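Local coordinates for cephalosporin hydroxylase CMCI (Streptomyces clavuligerus, PDB 2BM8), which probably takes part in cephamycin biosynthesis by modifying the cephalosporin nucleus, through a Rossmann-like domain of the kind found in methyltransferases, at residues B[78-83]-B[154-159]. The protein carries 3 engineered substitutions. Sequence-based numbering, arbitrary orientation.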
loop_
_atom_site.group_PDB
_atom_site.type_symbol
_atom_site.label_atom_id
_atom_site.label_comp_id
_atom_site.label_asym_id
_atom_site.label_seq_id
_atom_site.Cartn_x
_atom_site.Cartn_y
_atom_site.Cartn_z
ATOM N N TRP B 78 35.082 1.587 -1.532
ATOM C CA TRP B 78 35.810 0.328 -1.383
ATOM C C TRP B 78 36.294 -0.217 -2.723
ATOM O O TRP B 78 37.413 -0.754 -2.821
ATOM C CB TRP B 78 34.940 -0.717 -0.689
ATOM C CG TRP B 78 35.687 -1.982 -0.382
ATOM C CD1 TRP B 78 35.464 -3.223 -0.922
ATOM C CD2 TRP B 78 36.789 -2.129 0.521
ATOM N NE1 TRP B 78 36.357 -4.126 -0.399
ATOM C CE2 TRP B 78 37.187 -3.484 0.483
ATOM C CE3 TRP B 78 37.489 -1.251 1.359
ATOM C CZ2 TRP B 78 38.253 -3.985 1.251
ATOM C CZ3 TRP B 78 38.561 -1.750 2.125
ATOM C CH2 TRP B 78 38.922 -3.106 2.068
ATOM N N GLU B 79 35.468 -0.048 -3.748
ATOM C CA GLU B 79 35.775 -0.518 -5.094
ATOM C C GLU B 79 36.727 0.436 -5.855
ATOM O O GLU B 79 37.711 0.002 -6.439
ATOM C CB GLU B 79 34.470 -0.703 -5.872
ATOM C CG GLU B 79 34.616 -0.890 -7.386
ATOM C CD GLU B 79 33.264 -0.943 -8.079
ATOM O OE1 GLU B 79 32.341 -0.185 -7.689
ATOM O OE2 GLU B 79 33.107 -1.752 -9.009
ATOM N N LEU B 80 36.417 1.727 -5.854
ATOM C CA LEU B 80 37.160 2.741 -6.627
ATOM C C LEU B 80 38.477 3.201 -5.948
ATOM O O LEU B 80 39.483 3.467 -6.614
ATOM C CB LEU B 80 36.250 3.950 -6.822
ATOM C CG LEU B 80 36.234 4.791 -8.104
ATOM C CD1 LEU B 80 36.297 6.285 -7.717
ATOM C CD2 LEU B 80 37.285 4.425 -9.144
ATOM N N ARG B 81 38.453 3.295 -4.620
ATOM C CA ARG B 81 39.569 3.824 -3.837
ATOM C C ARG B 81 39.976 5.198 -4.366
ATOM O O ARG B 81 41.083 5.377 -4.861
ATOM C CB ARG B 81 40.757 2.843 -3.826
ATOM C CG ARG B 81 40.397 1.489 -3.219
ATOM C CD ARG B 81 41.527 0.476 -3.209
ATOM N NE ARG B 81 42.657 0.927 -2.406
ATOM C CZ ARG B 81 42.683 0.970 -1.079
ATOM N NH1 ARG B 81 41.642 0.585 -0.355
ATOM N NH2 ARG B 81 43.771 1.399 -0.463
ATOM N N PRO B 82 39.073 6.165 -4.261
ATOM C CA PRO B 82 39.334 7.510 -4.769
ATOM C C PRO B 82 40.420 8.231 -3.988
ATOM O O PRO B 82 40.415 8.176 -2.767
ATOM C CB PRO B 82 37.990 8.230 -4.578
ATOM C CG PRO B 82 37.322 7.506 -3.472
ATOM C CD PRO B 82 37.743 6.068 -3.642
ATOM N N ARG B 83 41.340 8.873 -4.700
ATOM C CA ARG B 83 42.285 9.809 -4.095
ATOM C C ARG B 83 41.662 11.186 -3.765
ATOM O O ARG B 83 42.209 11.929 -2.954
ATOM C CB ARG B 83 43.508 9.986 -5.010
ATOM C CG ARG B 83 44.479 8.789 -5.016
ATOM C CD ARG B 83 45.654 8.925 -4.045
ATOM N NE ARG B 83 46.883 9.336 -4.739
ATOM C CZ ARG B 83 47.669 10.358 -4.397
ATOM N NH1 ARG B 83 47.408 11.123 -3.341
ATOM N NH2 ARG B 83 48.750 10.615 -5.122
ATOM N N PRO B 154 41.760 8.126 -8.726
ATOM C CA PRO B 154 40.400 8.494 -9.134
ATOM C C PRO B 154 39.729 9.570 -8.278
ATOM O O PRO B 154 40.214 9.968 -7.210
ATOM C CB PRO B 154 39.624 7.176 -8.992
ATOM C CG PRO B 154 40.632 6.114 -8.949
ATOM C CD PRO B 154 41.836 6.721 -8.305
ATOM N N LEU B 155 38.572 10.007 -8.755
ATOM C CA LEU B 155 37.912 11.179 -8.220
ATOM C C LEU B 155 36.405 11.031 -8.260
ATOM O O LEU B 155 35.840 10.605 -9.262
ATOM C CB LEU B 155 38.340 12.378 -9.042
ATOM C CG LEU B 155 37.856 13.756 -8.611
ATOM C CD1 LEU B 155 39.045 14.750 -8.630
ATOM C CD2 LEU B 155 36.727 14.245 -9.511
ATOM N N ILE B 156 35.751 11.361 -7.156
ATOM C CA ILE B 156 34.295 11.421 -7.116
ATOM C C ILE B 156 33.886 12.882 -6.918
ATOM O O ILE B 156 34.262 13.503 -5.936
ATOM C CB ILE B 156 33.743 10.562 -5.966
ATOM C CG1 ILE B 156 34.202 9.115 -6.108
ATOM C CG2 ILE B 156 32.209 10.661 -5.908
ATOM C CD1 ILE B 156 33.842 8.255 -4.912
ATOM N N PHE B 157 33.118 13.408 -7.866
ATOM C CA PHE B 157 32.580 14.759 -7.812
ATOM C C PHE B 157 31.093 14.658 -7.485
ATOM O O PHE B 157 30.342 14.023 -8.213
ATOM C CB PHE B 157 32.791 15.446 -9.164
ATOM C CG PHE B 157 32.423 16.902 -9.176
ATOM C CD1 PHE B 157 33.412 17.881 -9.231
ATOM C CD2 PHE B 157 31.088 17.300 -9.121
ATOM C CE1 PHE B 157 33.080 19.228 -9.237
ATOM C CE2 PHE B 157 30.746 18.647 -9.115
ATOM C CZ PHE B 157 31.742 19.614 -9.173
ATOM N N ILE B 158 30.664 15.289 -6.403
ATOM C CA ILE B 158 29.283 15.170 -5.928
ATOM C C ILE B 158 28.616 16.538 -5.902
ATOM O O ILE B 158 29.048 17.436 -5.187
ATOM C CB ILE B 158 29.226 14.531 -4.522
ATOM C CG1 ILE B 158 30.043 13.241 -4.501
ATOM C CG2 ILE B 158 27.770 14.241 -4.118
ATOM C CD1 ILE B 158 30.130 12.602 -3.163
ATOM N N ASP B 159 27.575 16.686 -6.714
ATOM C CA ASP B 159 26.735 17.871 -6.691
ATOM C C ASP B 159 25.613 17.777 -5.644
ATOM O O ASP B 159 24.740 16.930 -5.748
ATOM C CB ASP B 159 26.106 18.074 -8.062
ATOM C CG ASP B 159 25.129 19.211 -8.069
ATOM O OD1 ASP B 159 24.011 19.041 -8.634
ATOM O OD2 ASP B 159 25.412 20.299 -7.508
#
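Pro154 loses the most surface here, and Leu80 and Ile156 follow. Leu80 is the last residue of helix 67-80. Pro154, which follows a cis peptide bond, comes just before strand 155-159. Both branches of Leu80 meet the proline ring. Leu80 CD2 lies 3.6 Å from Pro154 CB, and Leu80 CD1 touches the same carbon. The two side chains lie alongside each other, pointing opposite ways. Leu80 CD1 also reaches Ile156 CG1, at 3.9 Å. In Ile156, CG1 sits beside the backbone N (chi1 -58°), and CD1 continues the chain in extended form. Ile156 CD1 meets Pro82 CG at 3.8 Å, at a slant. Met76, Leu77 and Tyr182 also pack on Ile156.

Arg81 has positive phi (53°) and takes the chain out of the helix. Arg81 O lies 3.8 Å from Pro154 CD. Beyond Pro82, Arg83 N gives a weak hydrogen bond to Pro154 O, 3.0 Å long but bent to 123° at the hydrogen. Pro154 and Ile156 also make backbone hydrogen bonds to Thr84, in the neighbouring parallel strand 84-88. The contact thus joins the turn between helix 67-80 and strand 84-88 of a class I methyltransferase-like Rossmann fold to the start of a central strand. An alanine at Leu80 would remove CG and both methyls and would probably loosen the packing of the helix end on Pro154 and Ile156. The chemistry is mainly apolar, with one poorly aligned backbone bond, so the fit of Leu80, Pro82, Pro154 and Ile156 probably contributes more than polar pairing between the two segments.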